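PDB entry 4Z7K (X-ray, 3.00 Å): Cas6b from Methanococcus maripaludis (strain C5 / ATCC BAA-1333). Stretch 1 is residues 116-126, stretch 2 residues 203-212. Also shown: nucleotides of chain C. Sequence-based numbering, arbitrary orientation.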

ATOM      1  N   GLN B 116     -13.479 -18.234  13.826  1.00 82.33           N
ATOM      2  CA  GLN B 116     -13.986 -18.076  12.460  1.00 78.60           C
ATOM      3  C   GLN B 116     -14.266 -16.612  12.102  1.00 75.75           C
ATOM      4  O   GLN B 116     -14.722 -15.830  12.935  1.00 75.89           O
ATOM      5  CB  GLN B 116     -15.257 -18.905  12.262  1.00 84.18           C
ATOM      6  CG  GLN B 116     -15.655 -19.042  10.807  1.00 91.76           C
ATOM      7  CD  GLN B 116     -17.048 -19.571  10.630  1.00 87.69           C
ATOM      8  OE1 GLN B 116     -17.687 -19.989  11.592  1.00 88.34           O
ATOM      9  NE2 GLN B 116     -17.535 -19.557   9.392  1.00 91.77           N
ATOM     10  N   PHE B 117     -13.971 -16.260  10.856  1.00 74.06           N
ATOM     11  CA  PHE B 117     -14.165 -14.921  10.314  1.00 71.06           C
ATOM     12  C   PHE B 117     -15.581 -14.643   9.832  1.00 76.37           C
ATOM     13  O   PHE B 117     -16.052 -15.293   8.901  1.00 83.93           O
ATOM     14  CB  PHE B 117     -13.217 -14.693   9.142  1.00 76.05           C
ATOM     15  CG  PHE B 117     -11.806 -14.399   9.536  1.00 74.75           C
ATOM     16  CD1 PHE B 117     -10.756 -14.891   8.785  1.00 73.45           C
ATOM     17  CD2 PHE B 117     -11.524 -13.583  10.615  1.00 74.89           C
ATOM     18  CE1 PHE B 117      -9.449 -14.605   9.124  1.00 74.71           C
ATOM     19  CE2 PHE B 117     -10.211 -13.300  10.957  1.00 72.67           C
ATOM     20  CZ  PHE B 117      -9.179 -13.809  10.204  1.00 70.30           C
ATOM     21  N   LYS B 118     -16.259 -13.698  10.473  1.00 75.61           N
ATOM     22  CA  LYS B 118     -17.554 -13.206  10.016  1.00 75.50           C
ATOM     23  C   LYS B 118     -17.436 -12.337   8.747  1.00 79.66           C
ATOM     24  O   LYS B 118     -18.337 -12.280   7.903  1.00 81.81           O
ATOM     25  CB  LYS B 118     -18.217 -12.391  11.126  1.00 75.67           C
ATOM     26  CG  LYS B 118     -19.328 -13.071  11.879  1.00 76.44           C
ATOM     27  CD  LYS B 118     -19.026 -14.490  12.234  1.00 76.42           C
ATOM     28  CE  LYS B 118     -20.314 -15.189  12.686  1.00 90.80           C
ATOM     29  NZ  LYS B 118     -21.425 -15.040  11.693  1.00 94.51           N
ATOM     30  N   THR B 119     -16.323 -11.627   8.648  1.00 78.17           N
ATOM     31  CA  THR B 119     -16.073 -10.712   7.543  1.00 76.65           C
ATOM     32  C   THR B 119     -14.686 -10.968   6.966  1.00 73.93           C
ATOM     33  O   THR B 119     -13.884 -11.657   7.597  1.00 74.51           O
ATOM     34  CB  THR B 119     -16.203  -9.275   8.012  1.00 77.28           C
ATOM     35  OG1 THR B 119     -15.344  -9.080   9.149  1.00 77.47           O
ATOM     36  CG2 THR B 119     -17.639  -9.006   8.406  1.00 80.85           C
ATOM     37  N   PRO B 120     -14.403 -10.456   5.756  1.00 67.55           N
ATOM     38  CA  PRO B 120     -13.078 -10.697   5.196  1.00 69.10           C
ATOM     39  C   PRO B 120     -11.984 -10.165   6.122  1.00 74.31           C
ATOM     40  O   PRO B 120     -12.239  -9.262   6.920  1.00 76.54           O
ATOM     41  CB  PRO B 120     -13.117  -9.930   3.881  1.00 73.22           C
ATOM     42  CG  PRO B 120     -14.533  -9.893   3.511  1.00 66.02           C
ATOM     43  CD  PRO B 120     -15.267  -9.749   4.799  1.00 73.08           C
ATOM     44  N   TRP B 121     -10.783 -10.719   6.014  1.00 73.92           N
ATOM     45  CA  TRP B 121      -9.694 -10.390   6.922  1.00 75.55           C
ATOM     46  C   TRP B 121      -8.890  -9.167   6.501  1.00 85.63           C
ATOM     47  O   TRP B 121      -8.730  -8.234   7.312  1.00 87.47           O
ATOM     48  CB  TRP B 121      -8.774 -11.603   7.066  1.00 75.18           C
ATOM     49  CG  TRP B 121      -7.557 -11.395   7.911  1.00 79.59           C
ATOM     50  CD1 TRP B 121      -7.311 -10.369   8.766  1.00 81.03           C
ATOM     51  CD2 TRP B 121      -6.432 -12.277   8.016  1.00 83.38           C
ATOM     52  NE1 TRP B 121      -6.087 -10.531   9.371  1.00 78.22           N
ATOM     53  CE2 TRP B 121      -5.533 -11.701   8.938  1.00 76.01           C
ATOM     54  CE3 TRP B 121      -6.097 -13.495   7.419  1.00 78.58           C
ATOM     55  CZ2 TRP B 121      -4.328 -12.296   9.273  1.00 77.38           C
ATOM     56  CZ3 TRP B 121      -4.900 -14.080   7.754  1.00 78.43           C
ATOM     57  CH2 TRP B 121      -4.028 -13.482   8.672  1.00 78.57           C
ATOM     58  N   MET B 122      -8.409  -9.145   5.258  1.00 87.02           N
ATOM     59  CA  MET B 122      -7.624  -8.011   4.753  1.00 88.40           C
ATOM     60  C   MET B 122      -6.352  -8.009   5.584  1.00 83.76           C
ATOM     61  O   MET B 122      -6.144  -7.133   6.413  1.00 88.39           O
ATOM     62  CB  MET B 122      -8.393  -6.677   4.905  1.00 78.05           C
ATOM     63  CG  MET B 122      -8.131  -5.595   3.866  1.00 80.35           C
ATOM     64  SD  MET B 122      -9.666  -4.649   3.569  1.00 90.16           S
ATOM     65  CE  MET B 122      -9.150  -3.548   2.263  1.00 88.78           C
ATOM     66  N   ALA B 123      -5.516  -9.012   5.367  1.00 83.30           N
ATOM     67  CA  ALA B 123      -4.286  -9.175   6.125  1.00 85.44           C
ATOM     68  C   ALA B 123      -3.119  -8.480   5.438  1.00 90.61           C
ATOM     69  O   ALA B 123      -2.035  -8.309   6.010  1.00 86.71           O
ATOM     70  CB  ALA B 123      -3.989 -10.644   6.304  1.00 83.29           C
ATOM     71  N   LEU B 124      -3.368  -8.038   4.215  1.00 91.23           N
ATOM     72  CA  LEU B 124      -2.286  -7.608   3.350  1.00 92.99           C
ATOM     73  C   LEU B 124      -2.173  -6.090   3.234  1.00 88.73           C
ATOM     74  O   LEU B 124      -3.010  -5.450   2.588  1.00 87.27           O
ATOM     75  CB  LEU B 124      -2.506  -8.207   1.957  1.00 94.68           C
ATOM     76  CG  LEU B 124      -2.215  -9.694   1.735  1.00 87.36           C
ATOM     77  CD1 LEU B 124      -1.998  -9.981   0.259  1.00 86.34           C
ATOM     78  CD2 LEU B 124      -1.063 -10.202   2.594  1.00 89.98           C
ATOM     79  N   ASN B 125      -1.111  -5.525   3.808  1.00 88.30           N
ATOM     80  CA  ASN B 125      -0.789  -4.120   3.564  1.00 88.23           C
ATOM     81  C   ASN B 125      -0.220  -3.948   2.148  1.00 89.74           C
ATOM     82  O   ASN B 125      -0.359  -4.837   1.315  1.00 93.00           O
ATOM     83  CB  ASN B 125       0.160  -3.557   4.632  1.00 84.44           C
ATOM     84  CG  ASN B 125       1.400  -4.384   4.819  1.00 85.49           C
ATOM     85  OD1 ASN B 125       2.203  -4.530   3.901  1.00 88.81           O
ATOM     86  ND2 ASN B 125       1.600  -4.882   6.034  1.00 84.89           N
ATOM     87  N   ALA B 126       0.357  -2.793   1.843  1.00 93.28           N
ATOM     88  CA  ALA B 126       0.740  -2.513   0.459  1.00 97.85           C
ATOM     89  C   ALA B 126       1.923  -3.366  -0.013  1.00 99.98           C
ATOM     90  O   ALA B 126       1.871  -3.984  -1.081  1.00 98.89           O
ATOM     91  CB  ALA B 126       1.063  -1.036   0.299  1.00101.95           C
ATOM     92  N   GLY B 203     -12.036  -7.401  16.053  1.00 82.15           N
ATOM     93  CA  GLY B 203     -11.432  -7.486  14.730  1.00 83.95           C
ATOM     94  C   GLY B 203      -9.917  -7.686  14.791  1.00 83.25           C
ATOM     95  O   GLY B 203      -9.291  -7.342  15.797  1.00 83.42           O
ATOM     96  N   ILE B 204      -9.331  -8.292  13.754  1.00 77.94           N
ATOM     97  CA  ILE B 204      -7.879  -8.216  13.551  1.00 75.44           C
ATOM     98  C   ILE B 204      -7.538  -7.913  12.092  1.00 76.76           C
ATOM     99  O   ILE B 204      -8.384  -8.058  11.198  1.00 75.72           O
ATOM    100  CB  ILE B 204      -7.146  -9.488  13.975  1.00 73.00           C
ATOM    101  CG1 ILE B 204      -7.710 -10.703  13.267  1.00 69.77           C
ATOM    102  CG2 ILE B 204      -7.227  -9.683  15.470  1.00 79.81           C
ATOM    103  CD1 ILE B 204      -7.089 -11.980  13.772  1.00 76.09           C
ATOM    104  N   GLY B 205      -6.317  -7.432  11.866  1.00 73.51           N
ATOM    105  CA  GLY B 205      -5.897  -7.056  10.528  1.00 75.90           C
ATOM    106  C   GLY B 205      -6.002  -5.570  10.246  1.00 75.81           C
ATOM    107  O   GLY B 205      -5.923  -4.740  11.148  1.00 76.24           O
ATOM    108  N   ARG B 206      -6.173  -5.229   8.980  1.00 70.00           N
ATOM    109  CA  ARG B 206      -6.339  -3.842   8.607  1.00 73.24           C
ATOM    110  C   ARG B 206      -7.801  -3.398   8.645  1.00 78.13           C
ATOM    111  O   ARG B 206      -8.704  -4.219   8.486  1.00 87.67           O
ATOM    112  CB  ARG B 206      -5.771  -3.604   7.216  1.00 75.76           C
ATOM    113  CG  ARG B 206      -4.308  -3.893   7.112  1.00 77.76           C
ATOM    114  CD  ARG B 206      -3.814  -3.571   5.727  1.00 82.04           C
ATOM    115  NE  ARG B 206      -3.902  -2.138   5.443  1.00 89.23           N
ATOM    116  CZ  ARG B 206      -4.199  -1.622   4.254  1.00 92.98           C
ATOM    117  NH1 ARG B 206      -4.453  -2.427   3.227  1.00 90.40           N
ATOM    118  NH2 ARG B 206      -4.237  -0.302   4.091  1.00 92.80           N
ATOM    119  N   ASN B 207      -8.021  -2.099   8.844  1.00 75.02           N
ATOM    120  CA  ASN B 207      -9.344  -1.493   8.703  1.00 78.57           C
ATOM    121  C   ASN B 207     -10.421  -2.102   9.588  1.00 76.96           C
ATOM    122  O   ASN B 207     -11.600  -2.109   9.251  1.00 74.28           O
ATOM    123  CB  ASN B 207      -9.769  -1.567   7.255  1.00 76.93           C
ATOM    124  CG  ASN B 207      -8.772  -0.912   6.358  1.00 86.20           C
ATOM    125  OD1 ASN B 207      -8.716   0.315   6.269  1.00 90.68           O
ATOM    126  ND2 ASN B 207      -7.927  -1.719   5.727  1.00 87.56           N
ATOM    127  N   VAL B 208      -9.991  -2.505  10.771  1.00 74.86           N
ATOM    128  CA  VAL B 208     -10.783  -3.246  11.716  1.00 69.77           C
ATOM    129  C   VAL B 208     -11.994  -2.443  12.164  1.00 77.33           C
ATOM    130  O   VAL B 208     -13.047  -2.985  12.499  1.00 84.51           O
ATOM    131  CB  VAL B 208      -9.890  -3.623  12.896  1.00 77.71           C
ATOM    132  CG1 VAL B 208     -10.534  -3.290  14.231  1.00 81.17           C
ATOM    133  CG2 VAL B 208      -9.478  -5.079  12.788  1.00 75.98           C
ATOM    134  N   SER B 209     -11.833  -1.135  12.144  1.00 85.71           N
ATOM    135  CA  SER B 209     -12.884  -0.204  12.506  1.00 82.42           C
ATOM    136  C   SER B 209     -14.128  -0.310  11.628  1.00 79.20           C
ATOM    137  O   SER B 209     -15.241  -0.116  12.115  1.00 82.68           O
ATOM    138  CB  SER B 209     -12.322   1.215  12.436  1.00 89.90           C
ATOM    139  OG  SER B 209     -11.795   1.477  11.139  1.00 93.74           O
ATOM    140  N   ARG B 210     -13.944  -0.607  10.342  1.00 76.26           N
ATOM    141  CA  ARG B 210     -15.079  -0.676   9.421  1.00 83.54           C
ATOM    142  C   ARG B 210     -15.734  -2.033   9.471  1.00 83.18           C
ATOM    143  O   ARG B 210     -16.716  -2.275   8.763  1.00 82.62           O
ATOM    144  CB  ARG B 210     -14.663  -0.425   7.976  1.00 86.74           C
ATOM    145  CG  ARG B 210     -13.703   0.689   7.749  1.00 92.86           C
ATOM    146  CD  ARG B 210     -13.669   0.980   6.274  1.00 95.10           C
ATOM    147  NE  ARG B 210     -12.825   2.127   5.985  1.00 98.77           N
ATOM    148  CZ  ARG B 210     -13.287   3.364   5.867  1.00107.10           C
ATOM    149  NH1 ARG B 210     -14.586   3.605   6.012  1.00111.65           N
ATOM    150  NH2 ARG B 210     -12.456   4.362   5.595  1.00110.52           N
ATOM    151  N   GLY B 211     -15.197  -2.913  10.311  1.00 80.84           N
ATOM    152  CA  GLY B 211     -15.802  -4.210  10.505  1.00 83.79           C
ATOM    153  C   GLY B 211     -15.061  -5.385   9.898  1.00 82.84           C
ATOM    154  O   GLY B 211     -15.549  -6.517   9.968  1.00 86.56           O
ATOM    155  N   PHE B 212     -13.917  -5.127   9.274  1.00 75.15           N
ATOM    156  CA  PHE B 212     -13.151  -6.192   8.644  1.00 75.03           C
ATOM    157  C   PHE B 212     -12.441  -7.036   9.696  1.00 78.83           C
ATOM    158  O   PHE B 212     -12.125  -6.549  10.786  1.00 76.47           O
ATOM    159  CB  PHE B 212     -12.124  -5.626   7.666  1.00 72.35           C
ATOM    160  CG  PHE B 212     -12.721  -5.030   6.427  1.00 71.25           C
ATOM    161  CD1 PHE B 212     -13.024  -3.691   6.361  1.00 79.68           C
ATOM    162  CD2 PHE B 212     -12.957  -5.805   5.318  1.00 74.66           C
ATOM    163  CE1 PHE B 212     -13.562  -3.138   5.214  1.00 82.85           C
ATOM    164  CE2 PHE B 212     -13.489  -5.256   4.179  1.00 78.23           C
ATOM    165  CZ  PHE B 212     -13.793  -3.919   4.128  1.00 76.73           C
TER
ATOM    166  P     U C   9      -3.823  -2.140  -7.799  1.00138.74           P
ATOM    167  OP1   U C   9      -3.969  -3.605  -7.545  1.00123.68           O
ATOM    168  OP2   U C   9      -4.344  -1.473  -9.037  1.00114.89           O
ATOM    169  O5'   U C   9      -4.530  -1.423  -6.574  1.00127.24           O
ATOM    170  C5'   U C   9      -4.338  -1.943  -5.268  1.00117.62           C
ATOM    171  C4'   U C   9      -3.626  -0.981  -4.356  1.00105.18           C
ATOM    172  O4'   U C   9      -3.906  -1.399  -3.001  1.00103.42           O
ATOM    173  C3'   U C   9      -2.112  -0.932  -4.465  1.00108.40           C
ATOM    174  O3'   U C   9      -1.697   0.363  -3.985  1.00120.02           O
ATOM    175  C2'   U C   9      -1.705  -2.050  -3.503  1.00106.40           C
ATOM    176  O2'   U C   9      -0.388  -1.976  -2.994  1.00109.24           O
ATOM    177  C1'   U C   9      -2.736  -1.894  -2.390  1.00103.06           C
ATOM    178  N1    U C   9      -3.126  -3.168  -1.782  1.00104.42           N
ATOM    179  C2    U C   9      -2.966  -3.375  -0.416  1.00103.80           C
ATOM    180  O2    U C   9      -2.478  -2.551   0.343  1.00104.62           O
ATOM    181  N3    U C   9      -3.392  -4.608   0.029  1.00101.38           N
ATOM    182  C4    U C   9      -3.962  -5.615  -0.746  1.00106.43           C
ATOM    183  O4    U C   9      -4.304  -6.678  -0.210  1.00104.93           O
ATOM    184  C5    U C   9      -4.098  -5.311  -2.146  1.00103.19           C
ATOM    185  C6    U C   9      -3.690  -4.122  -2.602  1.00104.06           C
ATOM    186  P     A C  21      -0.202  -4.331   8.951  1.00 81.39           P
ATOM    187  OP1   A C  21      -1.016  -4.478   7.713  1.00 79.21           O
ATOM    188  OP2   A C  21       1.167  -3.777   8.810  1.00 90.96           O
ATOM    189  O5'   A C  21      -1.071  -3.481   9.980  1.00 91.14           O
ATOM    190  C5'   A C  21      -2.320  -3.974  10.459  1.00 84.91           C
ATOM    191  C4'   A C  21      -2.801  -3.219  11.676  1.00 83.99           C
ATOM    192  O4'   A C  21      -1.722  -3.165  12.648  1.00 80.53           O
ATOM    193  C3'   A C  21      -3.233  -1.771  11.428  1.00 84.16           C
ATOM    194  O3'   A C  21      -4.345  -1.432  12.268  1.00 81.86           O
ATOM    195  C2'   A C  21      -1.994  -0.975  11.829  1.00 88.68           C
ATOM    196  O2'   A C  21      -2.238   0.350  12.251  1.00 89.88           O
ATOM    197  C1'   A C  21      -1.422  -1.820  12.960  1.00 90.21           C
ATOM    198  N9    A C  21       0.026  -1.690  13.086  1.00 94.25           N
ATOM    199  C8    A C  21       0.948  -1.585  12.072  1.00 90.59           C
ATOM    200  N7    A C  21       2.178  -1.459  12.504  1.00 94.27           N
ATOM    201  C5    A C  21       2.043  -1.492  13.889  1.00 97.14           C
ATOM    202  C6    A C  21       2.974  -1.413  14.934  1.00101.51           C
ATOM    203  N6    A C  21       4.281  -1.283  14.712  1.00104.90           N
ATOM    204  N1    A C  21       2.523  -1.471  16.210  1.00100.49           N
ATOM    205  C2    A C  21       1.208  -1.607  16.416  1.00 97.04           C
ATOM    206  N3    A C  21       0.228  -1.690  15.518  1.00 96.91           N
ATOM    207  C4    A C  21       0.722  -1.631  14.264  1.00 96.84           C
ATOM    208  P    DC C  23      -9.040   3.940  11.059  1.00 93.25           P
ATOM    209  OP1  DC C  23     -10.210   4.373  11.843  1.00 99.05           O
ATOM    210  OP2  DC C  23      -9.142   2.700  10.239  1.00 96.67           O
ATOM    211  O5'  DC C  23      -8.575   5.125  10.103  1.00 89.32           O
ATOM    212  C5'  DC C  23      -9.092   6.392  10.282  1.00 99.04           C
ATOM    213  C4'  DC C  23      -9.176   7.064   8.952  1.00 99.63           C
ATOM    214  O4'  DC C  23      -7.915   6.904   8.302  1.00 91.47           O
ATOM    215  C3'  DC C  23     -10.204   6.451   8.020  1.00103.44           C
ATOM    216  O3'  DC C  23     -11.479   7.098   8.233  1.00110.49           O
ATOM    217  C2'  DC C  23      -9.614   6.733   6.640  1.00101.94           C
ATOM    218  C1'  DC C  23      -8.104   6.745   6.917  1.00 99.92           C
ATOM    219  N1   DC C  23      -7.418   5.521   6.515  1.00 97.83           N
ATOM    220  C2   DC C  23      -7.136   5.301   5.169  1.00 98.34           C
ATOM    221  O2   DC C  23      -7.468   6.150   4.332  1.00 98.99           O
ATOM    222  N3   DC C  23      -6.497   4.166   4.817  1.00 99.17           N
ATOM    223  C4   DC C  23      -6.149   3.270   5.735  1.00 97.76           C
ATOM    224  N4   DC C  23      -5.518   2.166   5.318  1.00 95.62           N
ATOM    225  C5   DC C  23      -6.431   3.469   7.120  1.00 99.41           C
ATOM    226  C6   DC C  23      -7.065   4.601   7.463  1.00100.28           C

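Two stretches of one Cas6b chain, at least 81 residues apart in sequence wherever they touch, pack mostly as loop against loop. Stretch 1 leaves a strand at Phe 117 and runs on as loop or turn until a helix begins at its far end; stretch 2 is loop apart from a 3-10 segment at 208-210. The CA atoms of Thr 119 and Phe 212 lie 5.5 Å apart and those of Met 122 and Arg 206 5.8 Å apart, so residue numbers rise along one stretch as they fall along the other. Together the two bury 569 Å².

Three hydrogen bonds cross the interface. Thr 119 OG1 donates to Gly 211 O at 2.7 Å, its CB pointing toward stretch 2. Arg 206 N donates to Met 122 O at 3.2 Å and 167°, a nearly straight backbone bond. Arg 206 NH1 reaches Leu 124 O at 3.4 Å and 139°, a weak bond. That carbonyl also accepts from U9 N3 at 2.7 Å, so one backbone oxygen serves both the arginine and the RNA base.

The apolar contacts centre on Met 122 and Phe 212. Met 122 SD sits over one face of the Phe 212 ring, 4.0 Å from its centroid and 15° off the normal, placing the polarizable sulfur against the pi cloud. Pro 120 CB approaches Phe 212 CD2 at 4.4 Å, while Pro 120 O lies at the ring edge. Elsewhere in the interface, Phe 117 CE2 meets Ile 204 CG1 at 4.3 Å, with the methylene near the plane of the phenyl ring.

Trp 121 starts with its CB pointing away, yet its indole comes back to stretch 2 edge-on: CD1 is 3.5 Å from Ile 204 O and NE1 3.7 Å from Gly 205 CA. This closeness leaves no room for a side chain at Gly 205, where an ideal CB would fall 2.7 Å from Trp 121 CD1. The backbone angles of Gly 205, and likewise those of Gly 211, independently call for glycine.

Beside the weak bond, the aliphatic part of Arg 206 lies along stretch 1, its CD 3.8 Å from Asn 125 CA. Nucleotides adjoin this end of the interface: Asn 125 ND2 donates to A21 OP1 at 3.1 Å, and Arg 206 CG passes 3.4 Å from the same A21 OP1. Within stretch 2, Arg 210 N bonds Asn 207 O at 3.0 Å and Gly 211 N bonds Val 208 O at 3.1 Å, bracing the turn that leads to Phe 212.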